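Local coordinates for protein Exo beta-1,2-glucooligosaccharide sophorohydrolase (non-reducing end) (Parabacteroides distasonis ATCC 8503, PDB 5Z06) that hydrolyses linear beta-1,2-glucan and beta-1,2-glucooligosaccharides of four or more glucose units, releasing sophorose from the non-reducing end as an exo-acting enzyme, at residues D7-F11 with I152-V158; P84-Q90 with D175-P181; A200-H204 with Y634-H638; D284-L288 with M628-R632; I468-L472 with M485-W490. One frame throughout, in Å; residues are numbered along the deposited sequence. Where two conformers were deposited one is given.

Contact 1: D7-F11 with I152-V158; sequences DYVFF and IKKLAAV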
# COMPACT_ATOMS: atom_id res chain seq x y z
N ASP A 7 -2.16 1.10 -18.13
CA ASP A 7 -1.51 0.23 -19.09
C ASP A 7 -1.14 -1.04 -18.34
O ASP A 7 -0.71 -0.99 -17.18
CB ASP A 7 -0.29 0.92 -19.65
CG ASP A 7 -0.63 2.21 -20.32
OD1 ASP A 7 -1.64 2.25 -21.06
OD2 ASP A 7 0.12 3.18 -20.09
N TYR A 8 -1.34 -2.18 -19.01
CA TYR A 8 -0.93 -3.47 -18.48
C TYR A 8 0.56 -3.66 -18.77
O TYR A 8 0.97 -4.06 -19.88
CB TYR A 8 -1.77 -4.54 -19.11
CG TYR A 8 -1.65 -5.88 -18.48
CD1 TYR A 8 -2.51 -6.27 -17.47
CD2 TYR A 8 -0.71 -6.80 -18.94
CE1 TYR A 8 -2.43 -7.53 -16.92
CE2 TYR A 8 -0.62 -8.06 -18.38
CZ TYR A 8 -1.48 -8.42 -17.38
OH TYR A 8 -1.41 -9.67 -16.83
N VAL A 9 1.36 -3.34 -17.76
CA VAL A 9 2.81 -3.25 -17.87
C VAL A 9 3.44 -4.50 -17.29
O VAL A 9 3.11 -4.89 -16.19
CB VAL A 9 3.30 -2.00 -17.11
CG1 VAL A 9 4.83 -1.91 -17.07
CG2 VAL A 9 2.73 -0.75 -17.74
N PHE A 10 4.36 -5.11 -18.02
CA PHE A 10 5.17 -6.21 -17.51
C PHE A 10 6.43 -5.70 -16.83
O PHE A 10 6.90 -6.29 -15.87
CB PHE A 10 5.55 -7.16 -18.63
CG PHE A 10 4.38 -7.85 -19.23
CD1 PHE A 10 3.86 -8.98 -18.63
CD2 PHE A 10 3.79 -7.35 -20.39
CE1 PHE A 10 2.77 -9.62 -19.18
CE2 PHE A 10 2.69 -8.01 -20.95
CZ PHE A 10 2.18 -9.14 -20.35
N PHE A 11 7.00 -4.63 -17.36
CA PHE A 11 8.13 -4.00 -16.71
C PHE A 11 8.25 -2.56 -17.13
O PHE A 11 8.26 -2.25 -18.32
CB PHE A 11 9.41 -4.73 -17.08
CG PHE A 11 10.60 -4.16 -16.41
CD1 PHE A 11 10.92 -4.55 -15.12
CD2 PHE A 11 11.39 -3.22 -17.04
CE1 PHE A 11 12.02 -4.03 -14.48
CE2 PHE A 11 12.50 -2.69 -16.40
CZ PHE A 11 12.81 -3.09 -15.12
N ILE A 152 -7.35 -9.87 -19.78
CA ILE A 152 -5.97 -9.36 -19.87
C ILE A 152 -5.04 -9.96 -18.80
O ILE A 152 -3.88 -10.24 -19.07
CB ILE A 152 -5.95 -7.81 -19.82
CG1 ILE A 152 -4.59 -7.28 -20.25
CG2 ILE A 152 -6.37 -7.29 -18.45
CD1 ILE A 152 -4.58 -5.79 -20.53
N LYS A 153 -5.59 -10.22 -17.62
CA LYS A 153 -4.83 -10.82 -16.54
C LYS A 153 -4.42 -12.26 -16.76
O LYS A 153 -3.60 -12.78 -16.01
CB LYS A 153 -5.61 -10.72 -15.23
CG LYS A 153 -5.71 -9.29 -14.79
CD LYS A 153 -6.22 -9.16 -13.38
CE LYS A 153 -6.34 -7.69 -13.06
NZ LYS A 153 -6.90 -7.58 -11.71
N LYS A 154 -4.99 -12.90 -17.79
CA LYS A 154 -4.46 -14.19 -18.24
C LYS A 154 -3.12 -14.07 -19.01
O LYS A 154 -2.47 -15.08 -19.27
CB LYS A 154 -5.53 -14.93 -19.05
CG LYS A 154 -6.62 -15.47 -18.13
CD LYS A 154 -7.84 -15.97 -18.87
CE LYS A 154 -8.70 -16.80 -17.92
NZ LYS A 154 -10.09 -16.96 -18.43
N LEU A 155 -2.74 -12.85 -19.37
CA LEU A 155 -1.44 -12.60 -19.99
C LEU A 155 -0.46 -12.40 -18.85
O LEU A 155 -0.19 -11.27 -18.42
CB LEU A 155 -1.52 -11.39 -20.93
CG LEU A 155 -2.65 -11.44 -22.00
CD1 LEU A 155 -2.54 -10.24 -22.92
CD2 LEU A 155 -2.64 -12.73 -22.82
N ALA A 156 0.02 -13.52 -18.33
CA ALA A 156 0.79 -13.54 -17.08
C ALA A 156 2.21 -13.04 -17.27
O ALA A 156 2.74 -12.36 -16.40
CB ALA A 156 0.80 -14.93 -16.46
N ALA A 157 2.84 -13.38 -18.39
CA ALA A 157 4.23 -13.05 -18.57
C ALA A 157 4.61 -12.96 -20.02
O ALA A 157 3.99 -13.59 -20.86
CB ALA A 157 5.12 -14.07 -17.87
N VAL A 158 5.61 -12.14 -20.29
CA VAL A 158 6.31 -12.13 -21.55
C VAL A 158 7.44 -13.15 -21.42
O VAL A 158 8.31 -13.00 -20.57
CB VAL A 158 6.86 -10.75 -21.87
CG1 VAL A 158 7.76 -10.78 -23.09
CG2 VAL A 158 5.71 -9.80 -22.09
O HOH W 1 -1.89 -11.11 -14.73

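Contact 2: P84-Q90 with D175-P181; sequences PSTLSMQ and DDIELLP. With CA (calcium ion), chain C.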
# COMPACT_ATOMS: atom_id res chain seq x y z
N PRO A 84 -5.54 -3.55 -25.16
CA PRO A 84 -4.29 -3.47 -25.85
C PRO A 84 -4.36 -4.21 -27.18
O PRO A 84 -5.12 -5.16 -27.31
CB PRO A 84 -3.34 -4.20 -24.90
CG PRO A 84 -4.18 -5.29 -24.31
CD PRO A 84 -5.60 -4.76 -24.32
N SER A 85 -3.58 -3.74 -28.14
CA SER A 85 -3.36 -4.44 -29.40
C SER A 85 -1.92 -4.88 -29.58
O SER A 85 -1.65 -5.72 -30.43
CB SER A 85 -3.71 -3.54 -30.57
OG SER A 85 -5.11 -3.37 -30.67
N THR A 86 -1.00 -4.32 -28.80
CA THR A 86 0.42 -4.48 -29.06
C THR A 86 1.18 -4.78 -27.77
O THR A 86 0.82 -4.30 -26.70
CB THR A 86 1.03 -3.23 -29.72
OG1 THR A 86 1.12 -2.17 -28.77
CG2 THR A 86 0.19 -2.74 -30.91
N LEU A 87 2.21 -5.62 -27.88
CA LEU A 87 3.23 -5.73 -26.87
C LEU A 87 4.34 -4.80 -27.29
O LEU A 87 5.06 -5.08 -28.25
CB LEU A 87 3.74 -7.15 -26.77
CG LEU A 87 4.98 -7.38 -25.90
CD1 LEU A 87 4.66 -7.06 -24.44
CD2 LEU A 87 5.43 -8.82 -26.05
N SER A 88 4.45 -3.68 -26.61
CA SER A 88 5.53 -2.74 -26.84
C SER A 88 6.67 -2.98 -25.83
O SER A 88 6.43 -3.25 -24.66
CB SER A 88 5.02 -1.33 -26.74
OG SER A 88 6.09 -0.41 -26.64
N MET A 89 7.91 -2.92 -26.32
CA MET A 89 9.11 -2.93 -25.48
C MET A 89 10.11 -1.92 -26.00
O MET A 89 9.99 -1.41 -27.12
CB MET A 89 9.80 -4.28 -25.50
CG MET A 89 8.88 -5.47 -25.67
SD MET A 89 9.83 -6.96 -25.41
CE MET A 89 10.75 -7.03 -26.93
N GLN A 90 11.11 -1.67 -25.18
CA GLN A 90 12.30 -0.96 -25.60
C GLN A 90 13.40 -2.01 -25.50
O GLN A 90 13.53 -2.67 -24.46
CB GLN A 90 12.56 0.23 -24.69
CG GLN A 90 11.55 1.34 -24.85
CD GLN A 90 11.79 2.23 -26.06
OE1 GLN A 90 12.80 2.11 -26.76
NE2 GLN A 90 10.87 3.15 -26.29
N ASP A 175 13.40 -2.91 -21.57
CA ASP A 175 12.73 -1.95 -20.75
C ASP A 175 11.33 -1.69 -21.31
O ASP A 175 11.03 -1.98 -22.47
CB ASP A 175 13.56 -0.66 -20.73
CG ASP A 175 13.33 0.16 -19.49
OD1 ASP A 175 12.58 -0.28 -18.61
OD2 ASP A 175 13.90 1.25 -19.38
N ASP A 176 10.47 -1.15 -20.46
CA ASP A 176 9.14 -0.69 -20.85
C ASP A 176 8.34 -1.72 -21.62
O ASP A 176 7.78 -1.44 -22.68
CB ASP A 176 9.29 0.62 -21.57
CG ASP A 176 10.07 1.58 -20.75
OD1 ASP A 176 9.73 1.74 -19.56
OD2 ASP A 176 11.05 2.13 -21.27
N ILE A 177 8.29 -2.90 -21.03
CA ILE A 177 7.59 -4.04 -21.57
C ILE A 177 6.17 -3.87 -21.09
O ILE A 177 5.87 -3.90 -19.89
CB ILE A 177 8.14 -5.36 -21.04
CG1 ILE A 177 9.66 -5.41 -21.24
CG2 ILE A 177 7.46 -6.51 -21.76
CD1 ILE A 177 10.34 -6.57 -20.59
N GLU A 178 5.28 -3.65 -22.05
CA GLU A 178 3.92 -3.30 -21.75
C GLU A 178 2.99 -3.56 -22.93
O GLU A 178 3.43 -3.59 -24.10
CB GLU A 178 3.83 -1.82 -21.36
CG GLU A 178 4.32 -0.86 -22.43
CD GLU A 178 4.40 0.57 -21.95
OE1 GLU A 178 3.84 0.91 -20.88
OE2 GLU A 178 5.03 1.37 -22.66
N LEU A 179 1.72 -3.73 -22.60
CA LEU A 179 0.67 -3.79 -23.58
C LEU A 179 0.15 -2.38 -23.79
O LEU A 179 -0.08 -1.66 -22.81
CB LEU A 179 -0.44 -4.71 -23.12
CG LEU A 179 -0.04 -6.15 -22.81
CD1 LEU A 179 -1.28 -6.97 -22.55
CD2 LEU A 179 0.78 -6.75 -23.93
N LEU A 180 0.00 -1.99 -25.05
CA LEU A 180 -0.48 -0.66 -25.44
C LEU A 180 -1.60 -0.81 -26.44
O LEU A 180 -1.69 -1.84 -27.12
CB LEU A 180 0.63 0.15 -26.08
CG LEU A 180 1.77 0.62 -25.19
CD1 LEU A 180 2.88 1.27 -26.01
CD2 LEU A 180 1.28 1.60 -24.14
N PRO A 181 -2.47 0.21 -26.55
CA PRO A 181 -3.54 0.11 -27.53
C PRO A 181 -3.00 0.37 -28.93
O PRO A 181 -1.94 0.97 -29.07
CB PRO A 181 -4.52 1.19 -27.07
CG PRO A 181 -3.70 2.17 -26.35
CD PRO A 181 -2.56 1.43 -25.74
CA CA C . 12.90 1.55 -17.00
O HOH W 2 6.96 0.42 -24.26

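Contact 3: A200-H204 with Y634-H638; sequences AYERH and YYRNH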
# COMPACT_ATOMS: atom_id res chain seq x y z
N ALA A 200 13.72 19.32 0.54
CA ALA A 200 14.78 18.42 0.95
C ALA A 200 14.51 17.95 2.36
O ALA A 200 13.90 18.64 3.16
CB ALA A 200 16.14 19.07 0.87
N TYR A 201 14.97 16.75 2.62
CA TYR A 201 15.04 16.19 3.95
C TYR A 201 16.50 15.76 4.11
O TYR A 201 17.38 16.45 3.60
CB TYR A 201 14.00 15.09 4.07
CG TYR A 201 12.61 15.66 3.95
CD1 TYR A 201 12.06 15.87 2.70
CD2 TYR A 201 11.88 16.03 5.07
CE1 TYR A 201 10.80 16.40 2.57
CE2 TYR A 201 10.61 16.57 4.95
CZ TYR A 201 10.08 16.74 3.69
OH TYR A 201 8.84 17.28 3.48
N GLU A 202 16.77 14.65 4.77
CA GLU A 202 18.15 14.25 5.02
C GLU A 202 18.76 13.45 3.89
O GLU A 202 19.92 13.65 3.50
CB GLU A 202 18.23 13.48 6.31
CG GLU A 202 19.67 13.14 6.69
CD GLU A 202 19.74 12.34 7.94
OE1 GLU A 202 20.11 11.17 7.83
OE2 GLU A 202 19.42 12.86 9.01
N ARG A 203 17.99 12.50 3.39
CA ARG A 203 18.46 11.57 2.38
C ARG A 203 17.71 11.70 1.08
O ARG A 203 18.02 10.99 0.11
CB ARG A 203 18.31 10.15 2.90
CG ARG A 203 18.92 9.93 4.27
CD ARG A 203 20.40 10.18 4.24
NE ARG A 203 20.98 9.93 5.55
CZ ARG A 203 22.20 9.45 5.76
NH1 ARG A 203 23.00 9.17 4.74
NH2 ARG A 203 22.62 9.26 7.00
N HIS A 204 16.75 12.62 1.03
CA HIS A 204 15.96 12.71 -0.16
C HIS A 204 15.41 14.08 -0.36
O HIS A 204 15.37 14.87 0.57
CB HIS A 204 14.82 11.70 -0.14
CG HIS A 204 13.64 12.17 0.61
ND1 HIS A 204 13.59 12.16 1.98
CD2 HIS A 204 12.45 12.67 0.18
CE1 HIS A 204 12.42 12.65 2.37
NE2 HIS A 204 11.72 12.96 1.29
N TYR A 634 14.69 2.22 8.25
CA TYR A 634 13.88 2.21 7.03
C TYR A 634 14.21 3.38 6.11
O TYR A 634 14.33 3.21 4.89
CB TYR A 634 12.39 2.23 7.38
CG TYR A 634 11.88 1.02 8.09
CD1 TYR A 634 12.55 -0.19 8.05
CD2 TYR A 634 10.67 1.07 8.77
CE1 TYR A 634 12.07 -1.30 8.71
CE2 TYR A 634 10.16 -0.04 9.40
CZ TYR A 634 10.87 -1.22 9.38
OH TYR A 634 10.40 -2.33 10.02
N TYR A 635 14.33 4.56 6.71
CA TYR A 635 14.66 5.75 5.97
C TYR A 635 16.13 5.77 5.55
O TYR A 635 16.41 5.82 4.35
CB TYR A 635 14.34 6.98 6.78
CG TYR A 635 14.57 8.23 6.01
CD1 TYR A 635 13.82 8.52 4.87
CD2 TYR A 635 15.55 9.14 6.40
CE1 TYR A 635 14.05 9.69 4.14
CE2 TYR A 635 15.78 10.29 5.67
CZ TYR A 635 15.03 10.56 4.55
OH TYR A 635 15.27 11.72 3.84
N ARG A 636 17.05 5.73 6.51
CA ARG A 636 18.44 6.00 6.18
C ARG A 636 19.11 4.86 5.47
O ARG A 636 19.92 5.12 4.62
CB ARG A 636 19.27 6.35 7.40
CG ARG A 636 19.00 7.74 7.89
CD ARG A 636 19.65 7.95 9.24
NE ARG A 636 19.43 9.33 9.66
CZ ARG A 636 19.14 9.72 10.89
NH1 ARG A 636 19.03 8.86 11.87
NH2 ARG A 636 18.95 11.00 11.14
N ASN A 637 18.78 3.62 5.82
CA ASN A 637 19.44 2.45 5.22
C ASN A 637 18.67 1.89 4.06
O ASN A 637 19.28 1.58 3.04
CB ASN A 637 19.69 1.36 6.26
CG ASN A 637 20.61 1.82 7.35
OD1 ASN A 637 21.60 2.51 7.08
ND2 ASN A 637 20.27 1.50 8.60
N HIS A 638 17.35 1.76 4.21
CA HIS A 638 16.49 1.22 3.15
C HIS A 638 15.76 2.22 2.29
O HIS A 638 15.00 1.83 1.43
CB HIS A 638 15.49 0.23 3.74
CG HIS A 638 16.14 -0.84 4.53
ND1 HIS A 638 17.30 -1.46 4.10
CD2 HIS A 638 15.85 -1.36 5.74
CE1 HIS A 638 17.68 -2.34 5.01
NE2 HIS A 638 16.81 -2.30 6.01

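Contact 4: D284-L288 with M628-R632; sequences DEQLL and MKALR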
# COMPACT_ATOMS: atom_id res chain seq x y z
N ASP A 284 15.70 13.25 15.17
CA ASP A 284 14.56 12.35 15.26
C ASP A 284 13.25 13.10 15.15
O ASP A 284 12.31 12.59 14.53
CB ASP A 284 14.58 11.59 16.56
CG ASP A 284 15.69 10.57 16.63
OD1 ASP A 284 16.27 10.20 15.57
OD2 ASP A 284 15.98 10.13 17.78
N GLU A 285 13.18 14.29 15.74
CA GLU A 285 11.97 15.12 15.68
C GLU A 285 11.63 15.43 14.24
O GLU A 285 10.49 15.27 13.82
CB GLU A 285 12.13 16.42 16.48
CG GLU A 285 12.10 16.22 18.00
CD GLU A 285 10.74 15.81 18.50
OE1 GLU A 285 9.78 16.61 18.36
OE2 GLU A 285 10.61 14.68 19.03
N GLN A 286 12.63 15.89 13.49
CA GLN A 286 12.46 16.16 12.07
C GLN A 286 12.07 14.92 11.31
O GLN A 286 11.21 14.97 10.40
CB GLN A 286 13.73 16.80 11.49
CG GLN A 286 13.93 18.24 11.96
CD GLN A 286 15.28 18.82 11.57
OE1 GLN A 286 16.32 18.28 11.92
NE2 GLN A 286 15.27 19.94 10.84
N LEU A 287 12.68 13.79 11.66
CA LEU A 287 12.29 12.53 11.03
C LEU A 287 10.83 12.16 11.30
O LEU A 287 10.13 11.77 10.39
CB LEU A 287 13.19 11.40 11.47
CG LEU A 287 14.61 11.44 10.92
CD1 LEU A 287 15.40 10.35 11.64
CD2 LEU A 287 14.66 11.26 9.41
N LEU A 288 10.38 12.32 12.54
CA LEU A 288 8.98 12.12 12.86
C LEU A 288 8.08 13.00 12.04
O LEU A 288 7.11 12.52 11.49
CB LEU A 288 8.73 12.36 14.35
CG LEU A 288 9.37 11.33 15.27
CD1 LEU A 288 9.27 11.78 16.72
CD2 LEU A 288 8.79 9.94 15.04
N MET A 628 11.45 4.11 16.73
CA MET A 628 12.35 5.13 16.22
C MET A 628 13.54 4.47 15.53
O MET A 628 14.00 4.96 14.51
CB MET A 628 12.82 6.05 17.33
CG MET A 628 13.52 7.29 16.83
SD MET A 628 12.38 8.35 15.93
CE MET A 628 13.24 8.52 14.37
N LYS A 629 14.02 3.36 16.07
CA LYS A 629 15.11 2.62 15.42
C LYS A 629 14.70 2.14 14.04
O LYS A 629 15.45 2.31 13.08
CB LYS A 629 15.57 1.44 16.26
CG LYS A 629 16.36 1.84 17.49
CD LYS A 629 16.83 0.57 18.20
CE LYS A 629 17.19 0.81 19.66
NZ LYS A 629 18.49 1.44 19.79
N ALA A 630 13.49 1.58 13.96
CA ALA A 630 12.93 1.13 12.70
C ALA A 630 12.85 2.26 11.71
O ALA A 630 13.30 2.15 10.58
CB ALA A 630 11.55 0.54 12.92
N LEU A 631 12.26 3.36 12.15
CA LEU A 631 12.12 4.54 11.31
C LEU A 631 13.47 4.95 10.72
O LEU A 631 13.59 5.15 9.51
CB LEU A 631 11.54 5.66 12.13
CG LEU A 631 11.02 6.86 11.38
CD1 LEU A 631 10.09 7.65 12.30
CD2 LEU A 631 12.13 7.75 10.83
N ARG A 632 14.47 5.10 11.58
CA ARG A 632 15.80 5.51 11.15
C ARG A 632 16.42 4.57 10.14
O ARG A 632 17.01 5.01 9.17
CB ARG A 632 16.72 5.59 12.33
CG ARG A 632 16.49 6.77 13.24
CD ARG A 632 17.61 6.79 14.25
NE ARG A 632 17.20 7.37 15.51
CZ ARG A 632 17.08 6.73 16.66
NH1 ARG A 632 17.35 5.42 16.78
NH2 ARG A 632 16.69 7.41 17.74

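Contact 5: I468-L472 with M485-W490; sequences ITYML and MYYSGW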
# COMPACT_ATOMS: atom_id res chain seq x y z
N ILE A 468 -12.61 -1.86 18.69
CA ILE A 468 -13.25 -0.55 18.56
C ILE A 468 -14.64 -0.69 17.97
O ILE A 468 -15.48 0.16 18.17
CB ILE A 468 -12.41 0.43 17.70
CG1 ILE A 468 -12.86 1.87 17.89
CG2 ILE A 468 -12.45 0.08 16.21
CD1 ILE A 468 -12.41 2.49 19.17
N THR A 469 -14.86 -1.77 17.20
CA THR A 469 -16.18 -2.12 16.69
C THR A 469 -17.16 -2.38 17.85
O THR A 469 -18.30 -1.89 17.86
CB THR A 469 -16.11 -3.34 15.77
OG1 THR A 469 -14.97 -3.23 14.90
CG2 THR A 469 -17.38 -3.44 14.95
N TYR A 470 -16.70 -3.12 18.84
CA TYR A 470 -17.50 -3.32 20.05
C TYR A 470 -17.57 -2.06 20.88
O TYR A 470 -18.61 -1.72 21.38
CB TYR A 470 -16.97 -4.47 20.89
CG TYR A 470 -17.41 -5.80 20.36
CD1 TYR A 470 -16.66 -6.47 19.40
CD2 TYR A 470 -18.61 -6.37 20.79
CE1 TYR A 470 -17.07 -7.69 18.93
CE2 TYR A 470 -19.03 -7.59 20.30
CZ TYR A 470 -18.26 -8.24 19.38
OH TYR A 470 -18.69 -9.45 18.90
N MET A 471 -16.46 -1.36 20.98
CA MET A 471 -16.43 -0.14 21.75
C MET A 471 -17.48 0.80 21.20
O MET A 471 -18.34 1.25 21.94
CB MET A 471 -15.07 0.53 21.69
CG MET A 471 -14.00 -0.24 22.43
SD MET A 471 -14.13 0.01 24.20
CE MET A 471 -13.64 -1.64 24.66
N LEU A 472 -17.42 1.06 19.90
CA LEU A 472 -18.30 2.05 19.30
C LEU A 472 -19.73 1.59 19.31
O LEU A 472 -20.62 2.39 19.56
CB LEU A 472 -17.85 2.46 17.91
CG LEU A 472 -16.58 3.33 17.96
CD1 LEU A 472 -15.97 3.48 16.57
CD2 LEU A 472 -16.87 4.71 18.51
N MET A 485 -21.87 -7.21 25.73
CA MET A 485 -21.43 -7.69 24.43
C MET A 485 -19.92 -7.68 24.26
O MET A 485 -19.39 -8.47 23.47
CB MET A 485 -22.08 -6.86 23.33
CG MET A 485 -23.60 -6.94 23.36
SD MET A 485 -24.16 -8.55 22.79
CE MET A 485 -25.62 -8.76 23.81
N TYR A 486 -19.24 -6.79 24.97
CA TYR A 486 -17.80 -6.82 25.07
C TYR A 486 -17.27 -8.16 25.59
O TYR A 486 -16.26 -8.65 25.09
CB TYR A 486 -17.29 -5.71 25.98
CG TYR A 486 -15.79 -5.69 26.05
CD1 TYR A 486 -15.04 -4.96 25.13
CD2 TYR A 486 -15.11 -6.42 27.04
CE1 TYR A 486 -13.65 -4.94 25.20
CE2 TYR A 486 -13.73 -6.41 27.10
CZ TYR A 486 -13.01 -5.67 26.18
OH TYR A 486 -11.65 -5.69 26.25
N TYR A 487 -17.94 -8.76 26.58
CA TYR A 487 -17.49 -10.07 27.11
C TYR A 487 -18.10 -11.26 26.41
O TYR A 487 -17.44 -12.28 26.24
CB TYR A 487 -17.71 -10.17 28.63
CG TYR A 487 -16.81 -9.22 29.36
CD1 TYR A 487 -15.45 -9.48 29.46
CD2 TYR A 487 -17.29 -8.02 29.87
CE1 TYR A 487 -14.60 -8.60 30.09
CE2 TYR A 487 -16.45 -7.15 30.51
CZ TYR A 487 -15.11 -7.45 30.62
OH TYR A 487 -14.27 -6.59 31.24
N SER A 488 -19.34 -11.12 25.99
CA SER A 488 -20.08 -12.23 25.39
C SER A 488 -19.66 -12.41 23.93
O SER A 488 -19.72 -13.52 23.40
CB SER A 488 -21.58 -11.96 25.50
OG SER A 488 -22.01 -11.01 24.53
N GLY A 489 -19.22 -11.32 23.30
CA GLY A 489 -18.85 -11.31 21.89
C GLY A 489 -17.36 -11.19 21.67
O GLY A 489 -16.67 -12.18 21.46
N TRP A 490 -16.88 -9.95 21.74
CA TRP A 490 -15.46 -9.66 21.63
C TRP A 490 -14.60 -10.66 22.44
O TRP A 490 -13.76 -11.34 21.87
CB TRP A 490 -15.20 -8.23 22.07
CG TRP A 490 -13.84 -7.96 22.39
CD1 TRP A 490 -13.31 -7.85 23.61
CD2 TRP A 490 -12.77 -7.79 21.46
NE1 TRP A 490 -11.97 -7.59 23.52
CE2 TRP A 490 -11.61 -7.55 22.20
CE3 TRP A 490 -12.70 -7.77 20.05
CZ2 TRP A 490 -10.36 -7.33 21.62
CZ3 TRP A 490 -11.45 -7.53 19.46
CH2 TRP A 490 -10.30 -7.32 20.25

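Contact 1: D7-F11 with I152-V158
Two aromatic side chains of D7-F11, Tyr-8 and Phe-10, reach across to I152-V158, and their rotamers decide what each meets. Tyr-8 takes the t rotamer with chi2 near 90°, laying one ring face under Ile-152, whose CG1 is 3.8 Å from the ring centroid; the extended tt side chain of Ile-152 also brings CD1 to 3.4 Å from Tyr-8 CB. The same reach delivers Tyr-8 OH to Leu-155 O, to which it donates a hydrogen bond of 2.6 Å. Water 1 donates to both Tyr-8 OH (2.6 Å) and Lys-153 O (2.7 Å). Leu-155 centres an inverse gamma turn and ends the turn 152-155, its N bonding Ile-152 O at 2.9 Å. Phe-10, in the m rotamer, swings its ring to the other end of the segment: Val-158 CG2 sits over its face, 3.6 Å from the centroid, while Leu-155 O and Ala-156 O lie at its edge. Ala-156 and Ala-157 form a classic beta bulge opposite Arg-108, and their CB atoms point away from the aromatic pair. Strand 9-11 pairs with 169-180 and strand 155-161 with 65-71 and 104-109, so these rings fill the space between two antiparallel sheets, as in a beta-sandwich.

Contact 2: P84-Q90 with D175-P181
Asp-175 chelates the calcium ion with both carboxylate oxygens, OD1 at 2.5 Å and OD2 at 2.6 Å; Glu-12, Asn-13, Thr-49 and Asn-52 complete the site. Its backbone pairs with Gln-90 through Gln-90 N to Asp-175 O (2.7 Å) and Asp-175 N to Gln-90 O (2.9 Å). Ser-88 with Glu-178 and Thr-86 with Leu-180 are the next hydrogen-bonded antiparallel pairs, and a bulge between Ser-88 and Gln-90 shifts the register by one. A second, classic bulge lets Ser-85 N (2.9 Å) and Thr-86 N (3.1 Å) share Leu-180 O. Water 2 joins Ser-88 OG, Asp-176 O and Glu-178 OE2, an oxygen that also meets Lys-218. On the apolar face, Leu-87 CD1 lies 3.9 Å from both Ile-177 CG2 and Leu-179 CD2, while Pro-84 CB touches Leu-179 CB at 3.4 Å. Strand 132-138 flanks 86-93 and strand 9-11 flanks 169-180 in the same sheet; Leu-87, Ile-177 and Leu-179 face strand 155-161 of the opposing sheet.

Contact 3: A200-H204 with Y634-H638
An exceptionally short hydrogen bond, 2.5 Å between His-204 ND1 and Tyr-635 OH, joins the link between strands 194-200 and 204-210 to the last turn of helix 624-636. The same hydroxyl accepts the backbone hydrogen of Arg-203, with Arg-203 N 2.9 Å from Tyr-635 OH, so the t rotamer of Tyr-635 plugs its oxygen into the turn. That turn is held by Tyr-201 N to His-204 O at 2.8 Å. The His-204 and Tyr-635 rings meet rim to rim, with planes at 78°, and Arg-203 CG comes within 3.5 Å of Tyr-635 CE2. Beside them, Glu-202 forms a two-pronged salt bridge with Arg-636: NE to OE1 at 2.7 Å and NH2 to OE2 at 2.9 Å. Glu-202 OE1 also receives Arg-203 NE at 2.7 Å, while Glu-202 OE2 is further bound by the backbone nitrogen of Met-282. His-204 NE2 bonds Asp-206, so both ring nitrogens have partners. The two arginines are brought close, Arg-203 NH2 standing 4.2 Å from Arg-636 NE, and the carboxylate between them offsets their repulsion. Directional bonds dominate this junction: one phenol oxygen and one carboxylate, each with several partners, tie the link between two strands to the C-terminal part of the helix.

Contact 4: D284-L288 with M628-R632
Helix 284-297 steeply crosses helix 624-636, the latter in the glycoamylase-like sequence family of the six-hairpin clan: the axes of 284-288 and 628-632 make an angle of 76° and approach to 10.9 Å. Asp-284, Met-628 and Leu-287 lose the most surface. Met-628, with chi1 t and chi2 p, brings its end against the other two, placing CE 3.7 Å from Asp-284 OD1 and 3.9 Å from Leu-287 CD1; its SD lies 4.0 Å from Leu-288 CD2. The CA-to-CB bond of Leu-287 points toward the partner helix, and its CB packs against Leu-631 CD2 at 3.9 Å, while Leu-631 CD1 meets Leu-288 CD2 at 3.8 Å. Phe-620 closes over Leu-288, Met-628 and Leu-631, and Leu-288 also touches helix 665-680. Asp-284, in the first turn of its helix, lies at the more exposed margin of this apolar patch. There it grips the guanidinium of Arg-632 side-on, with Asp-284 OD1 3.0 Å from Arg-632 NE and Asp-284 OD2 2.8 Å from Arg-632 NH2.

Contact 5: I468-L472 with M485-W490
Helices 467-475 and 485-490, joined by a short connection, pack as an antiparallel helical hairpin in the glycoamylase-like region; the axes of the two segments lie 10.2 Å apart at 146°. The contact is a knob-into-hole, with Tyr-470 as the knob among Met-485, Tyr-486, Gly-489 and Trp-490. Met-485 opens the second segment with its carbonyl, O lying 3.3 Å from Tyr-470 CE2, and its CB 4.3 Å from Tyr-470 CD2. Tyr-486 brings its backbone nitrogen 4.2 Å from Tyr-470 CD2, and its ring is met by Met-471, whose CE reaches 3.3 Å from Tyr-486 CE1; the Tyr-486 hydroxyl is bound to Asp-551. Helix 691-702 covers this Met-471 and Tyr-486 pair. Tyr-487 and Ser-488 carry the chain round to Gly-489, whose CA is 3.5 Å from Tyr-470 OH. A modelled CB there would stand only 2.5 Å from that oxygen, so the bare backbone makes room for the hydroxyl, which hydrogen-bonds to Leu-460 O and Leu-444 N. From 486 to 490 the helix widens into a pi-type turn, marked by a weak bond of 3.4 Å from Trp-490 N to Met-485 O. This brings Trp-490 N over the Tyr-470 ring, 3.2 Å from Tyr-470 CZ. Beside it, Trp-490 CB makes a CH-pi contact, 3.6 Å from the centroid of the Tyr-470 ring.

In the fold
All five contacts are largely buried with partly exposed members; the one exposed participant is Lys-153 of contact 1. Contacts 1 and 2 share one sandwich: strands 9-11 and 169-180 are neighbours, bonded from Phe-10 N to Ile-177 O at 2.7 Å, but contact 1 bridges sheets through rings whereas contact 2 pairs strands within a sheet and reaches the calcium site. Contacts 3 and 4 use successive turns of helix 624-636 and touch; chemistry shifts along it from a charged, bonded junction with the beta region to mainly apolar helix packing. Contact 5, nested in the chain loops they close, lacks hydrogen bonds between its segments and lies about 52 Å, centre to centre, from contact 2.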